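Local coordinates for protein glycoside hydrolase YxiA (Bacillus licheniformis, PDB 3LV4) that probably hydrolyses glycosidic bonds in arabinan, as expected of a calcium-binding family 43 glycoside hydrolase, at residues 205-208 against 213-216; 244-249 against 330-335. All coordinates share one frame; numbering follows the deposited sequence.

Contact 1. Residues 205-208 against 213-216; sequences ILYH and YYYL
I205 to H208 run antiparallel to Y213 to L216 in a tight beta hairpin, the first two strands of a blade in the five-bladed beta-propeller of family 43 enzymes. L206 and Y215 form the hydrogen-bonded pair that joins the backbones: L206 N donates a hydrogen bond to Y215 O at 3.0 Å, and Y215 N donates one back to L206 O at 2.8 Å. The non-hydrogen-bonded pairs beside it, I205 with L216 and Y207 with Y214, send their side chains to the same face. These four interlock across the strands, with Y207 and Y214 at the heart of the packing. The beta-branched I205, suited to extended backbone, reaches L216 CD1 with CG1 at 3.8 Å, while its other branch, CG2, lies anti to the backbone N and meets the edge of the Y214 ring near CD2, at 4.0 Å. Y214 is buried, and its hydroxyl is satisfied by the backbone N of Q155. On the reverse face the fit across the strands is looser. The side chain of partly exposed L206 stays farther from the 213-216 strand, and Y213, also partly exposed, turns its ring to R235 and K237 for cation-pi contacts. Y215 fits more closely there, with L206 O in plane at the edge of its ring. Back on the interlocked face, Y207 has CG anti to its backbone N (chi1 -178°), which carries the ring across to Y214 in an edge-to-face pair, planes at 52°. Its CD2 stands over the centre of the Y214 ring, 3.6 Å from Y214 CZ.

Contact 2. Residues 244-249 against 330-335; sequences YDAEGH and QGWPVV. With CA (calcium ion), chain E.
W332 lays its indole against A246, in the type I beta turn running from D245 to G248. From CB, the side chain leaves with CG anti to the carbonyl carbon (chi1 -71°), directing the ring system to the turn. Along the indole, NE1 lies 3.7 Å from A246 CB and also donates to a water at 2.9 Å, which in turn makes a weak bond to A246 O. The same methyl sits over one face of the indole by CE2, 3.5 Å from the ring plane and offset toward the rim. Further out, CZ2 touches A246 CA at 3.5 Å, and at the far end CH2 has Y244 O in plane at its edge, also 3.5 Å away. The short alanine side chain lets the turn backbone come this close, while G248 suits the positive phi (76°) at the turn's end. V272 and L431 also pack on the indole, placing it between propeller and C-terminal domain. Replacing W332 with an alanine would probably open a gap against the A246 methyl and leave the bridging water without its NE1 donor. Both carboxylate oxygens of E247 bind a calcium ion whose other ligands are five waters and one more atom from outside the two segments. The contact is thus mainly apolar and face-on, its N-H satisfied by water, while E247 directs its charge to the calcium, away from the indole.

How the contacts relate
Following the chain from the N terminus, contact 1 comes first and closes a hairpin with four residues between its segments. The next strand, 230-236, extends that blade, and the chain then enters the loop holding 244-249. Contact 2 opens there and closes 80 residues later, after strand 272-280 and most of the next blade, whose last strand is 333-335. The two closures follow in series, neither nested nor crossed. They nevertheless meet in space, with centres about 11 Å apart: Y215 OH hydrogen-bonds to G331 O, and Y215 CE1 packs on P333 CD. Segment 330-335, in the neighbouring blade, thereby touches both the contact 1 hairpin and the 244-249 loop.

Contact 1. Residues 205-208 against 213-216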
# COMPACT_ATOMS: atom_id res chain seq x y z
N ILE A 205 7.00 -0.87 4.23
CA ILE A 205 7.76 -2.11 4.39
C ILE A 205 7.21 -2.99 5.52
O ILE A 205 7.12 -2.55 6.67
CB ILE A 205 9.28 -1.85 4.57
CG1 ILE A 205 9.85 -1.29 3.25
CG2 ILE A 205 10.00 -3.16 4.95
CD1 ILE A 205 11.22 -0.66 3.38
N LEU A 206 6.84 -4.22 5.18
CA LEU A 206 6.32 -5.17 6.16
C LEU A 206 7.11 -6.48 6.14
O LEU A 206 7.27 -7.11 5.09
CB LEU A 206 4.84 -5.47 5.90
CG LEU A 206 4.23 -6.40 6.96
CD1 LEU A 206 4.15 -5.65 8.29
CD2 LEU A 206 2.86 -6.91 6.56
N TYR A 207 7.59 -6.90 7.31
CA TYR A 207 8.27 -8.18 7.47
C TYR A 207 7.26 -9.29 7.73
O TYR A 207 6.31 -9.10 8.48
CB TYR A 207 9.24 -8.11 8.65
CG TYR A 207 10.04 -9.37 8.89
CD1 TYR A 207 9.72 -10.25 9.92
CD2 TYR A 207 11.15 -9.67 8.10
CE1 TYR A 207 10.48 -11.40 10.15
CE2 TYR A 207 11.91 -10.81 8.33
CZ TYR A 207 11.57 -11.66 9.35
OH TYR A 207 12.33 -12.80 9.56
N HIS A 208 7.47 -10.45 7.13
CA HIS A 208 6.65 -11.61 7.48
C HIS A 208 7.53 -12.69 8.08
O HIS A 208 8.50 -13.11 7.45
CB HIS A 208 5.88 -12.16 6.27
CG HIS A 208 4.75 -13.07 6.66
ND1 HIS A 208 4.95 -14.36 7.08
CD2 HIS A 208 3.42 -12.85 6.70
CE1 HIS A 208 3.78 -14.91 7.36
NE2 HIS A 208 2.84 -14.02 7.14
N TYR A 213 11.00 -12.58 4.70
CA TYR A 213 11.25 -11.48 3.77
C TYR A 213 10.65 -10.19 4.30
O TYR A 213 9.60 -10.20 4.96
CB TYR A 213 10.61 -11.75 2.41
CG TYR A 213 11.34 -12.73 1.54
CD1 TYR A 213 12.46 -12.34 0.80
CD2 TYR A 213 10.90 -14.04 1.43
CE1 TYR A 213 13.12 -13.25 -0.01
CE2 TYR A 213 11.56 -14.95 0.63
CZ TYR A 213 12.66 -14.56 -0.09
OH TYR A 213 13.30 -15.47 -0.89
N TYR A 214 11.33 -9.09 3.99
CA TYR A 214 10.73 -7.77 4.06
C TYR A 214 10.05 -7.51 2.72
O TYR A 214 10.64 -7.72 1.66
CB TYR A 214 11.78 -6.69 4.33
CG TYR A 214 12.43 -6.83 5.69
CD1 TYR A 214 13.51 -7.68 5.88
CD2 TYR A 214 11.95 -6.12 6.78
CE1 TYR A 214 14.10 -7.83 7.11
CE2 TYR A 214 12.53 -6.26 8.03
CZ TYR A 214 13.61 -7.11 8.18
OH TYR A 214 14.20 -7.26 9.42
N TYR A 215 8.79 -7.06 2.77
CA TYR A 215 8.06 -6.71 1.56
C TYR A 215 7.94 -5.21 1.40
O TYR A 215 7.39 -4.51 2.26
CB TYR A 215 6.67 -7.37 1.54
CG TYR A 215 6.78 -8.87 1.56
CD1 TYR A 215 6.83 -9.59 0.37
CD2 TYR A 215 6.87 -9.56 2.76
CE1 TYR A 215 6.96 -10.97 0.39
CE2 TYR A 215 7.00 -10.94 2.79
CZ TYR A 215 7.04 -11.64 1.60
OH TYR A 215 7.16 -13.00 1.63
N LEU A 216 8.45 -4.71 0.27
CA LEU A 216 8.32 -3.31 -0.08
C LEU A 216 7.06 -3.11 -0.91
O LEU A 216 7.03 -3.46 -2.10
CB LEU A 216 9.55 -2.84 -0.86
CG LEU A 216 9.50 -1.44 -1.48
CD1 LEU A 216 9.36 -0.37 -0.39
CD2 LEU A 216 10.75 -1.22 -2.32

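Contact 2. Residues 244-249 against 330-335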
# COMPACT_ATOMS: atom_id res chain seq x y z
N TYR A 244 13.74 -7.00 -4.97
CA TYR A 244 13.57 -7.69 -6.25
C TYR A 244 12.11 -8.04 -6.45
O TYR A 244 11.39 -8.28 -5.48
CB TYR A 244 14.38 -9.00 -6.28
CG TYR A 244 15.87 -8.80 -6.20
CD1 TYR A 244 16.54 -8.89 -4.99
CD2 TYR A 244 16.60 -8.49 -7.34
CE1 TYR A 244 17.90 -8.70 -4.92
CE2 TYR A 244 17.96 -8.29 -7.28
CZ TYR A 244 18.61 -8.39 -6.07
OH TYR A 244 19.98 -8.19 -6.02
N ASP A 245 11.68 -8.08 -7.71
CA ASP A 245 10.34 -8.57 -8.01
C ASP A 245 10.37 -10.08 -8.25
O ASP A 245 11.40 -10.72 -8.02
CB ASP A 245 9.65 -7.76 -9.13
CG ASP A 245 10.30 -7.93 -10.50
OD1 ASP A 245 11.10 -8.88 -10.71
OD2 ASP A 245 9.98 -7.11 -11.40
N ALA A 246 9.26 -10.66 -8.69
CA ALA A 246 9.20 -12.12 -8.77
C ALA A 246 9.97 -12.70 -9.97
O ALA A 246 10.20 -13.91 -10.03
CB ALA A 246 7.75 -12.62 -8.72
N GLU A 247 10.38 -11.84 -10.90
CA GLU A 247 11.26 -12.24 -11.99
C GLU A 247 12.72 -11.99 -11.64
O GLU A 247 13.62 -12.19 -12.46
CB GLU A 247 10.91 -11.48 -13.27
CG GLU A 247 9.64 -11.98 -13.93
CD GLU A 247 9.27 -11.20 -15.17
OE1 GLU A 247 9.34 -9.96 -15.15
OE2 GLU A 247 8.88 -11.83 -16.17
N GLY A 248 12.97 -11.53 -10.41
CA GLY A 248 14.33 -11.23 -10.00
C GLY A 248 14.88 -9.93 -10.55
O GLY A 248 16.09 -9.67 -10.47
N HIS A 249 14.02 -9.09 -11.13
CA HIS A 249 14.48 -7.77 -11.54
C HIS A 249 14.80 -6.93 -10.31
O HIS A 249 14.09 -7.00 -9.30
CB HIS A 249 13.47 -7.06 -12.44
CG HIS A 249 13.16 -7.81 -13.70
ND1 HIS A 249 14.14 -8.34 -14.51
CD2 HIS A 249 11.98 -8.16 -14.27
CE1 HIS A 249 13.58 -8.97 -15.52
NE2 HIS A 249 12.27 -8.87 -15.40
N GLN A 330 5.21 -19.66 -3.00
CA GLN A 330 6.53 -19.09 -3.33
C GLN A 330 6.94 -17.95 -2.39
O GLN A 330 8.00 -17.34 -2.57
CB GLN A 330 6.51 -18.55 -4.76
CG GLN A 330 5.70 -19.39 -5.73
CD GLN A 330 6.36 -20.69 -6.03
OE1 GLN A 330 7.55 -20.86 -5.75
NE2 GLN A 330 5.61 -21.63 -6.60
N GLY A 331 6.11 -17.64 -1.40
CA GLY A 331 6.44 -16.56 -0.49
C GLY A 331 6.13 -15.17 -1.02
O GLY A 331 6.79 -14.19 -0.63
N TRP A 332 5.14 -15.07 -1.90
CA TRP A 332 4.61 -13.79 -2.35
C TRP A 332 3.19 -13.60 -1.80
O TRP A 332 2.38 -14.54 -1.80
CB TRP A 332 4.61 -13.69 -3.88
CG TRP A 332 5.99 -13.57 -4.43
CD1 TRP A 332 6.77 -14.57 -4.95
CD2 TRP A 332 6.79 -12.38 -4.48
NE1 TRP A 332 7.99 -14.07 -5.34
CE2 TRP A 332 8.03 -12.73 -5.06
CE3 TRP A 332 6.58 -11.06 -4.11
CZ2 TRP A 332 9.05 -11.80 -5.26
CZ3 TRP A 332 7.60 -10.13 -4.31
CH2 TRP A 332 8.82 -10.51 -4.88
N PRO A 333 2.88 -12.39 -1.31
CA PRO A 333 1.55 -12.17 -0.74
C PRO A 333 0.52 -11.95 -1.83
O PRO A 333 0.82 -11.29 -2.83
CB PRO A 333 1.73 -10.90 0.10
CG PRO A 333 2.84 -10.15 -0.59
CD PRO A 333 3.74 -11.20 -1.21
N VAL A 334 -0.68 -12.51 -1.65
CA VAL A 334 -1.78 -12.29 -2.59
C VAL A 334 -2.93 -11.62 -1.83
O VAL A 334 -3.16 -11.90 -0.65
CB VAL A 334 -2.24 -13.61 -3.26
CG1 VAL A 334 -1.07 -14.28 -3.99
CG2 VAL A 334 -2.86 -14.56 -2.24
N VAL A 335 -3.63 -10.71 -2.51
CA VAL A 335 -4.73 -9.99 -1.88
C VAL A 335 -6.04 -10.77 -2.05
O VAL A 335 -6.41 -11.13 -3.17
CB VAL A 335 -4.88 -8.58 -2.49
CG1 VAL A 335 -5.93 -7.75 -1.74
CG2 VAL A 335 -3.54 -7.87 -2.48
CA CA E . 8.75 -9.61 -17.57
O HOH W 1 9.94 -15.42 -7.05
O HOH W 2 11.26 -10.18 -17.68
O HOH W 3 9.51 -7.35 -16.81
O HOH W 4 9.70 -8.74 -19.90
O HOH W 5 7.96 -11.41 -19.17
O HOH W 6 6.55 -9.24 -16.32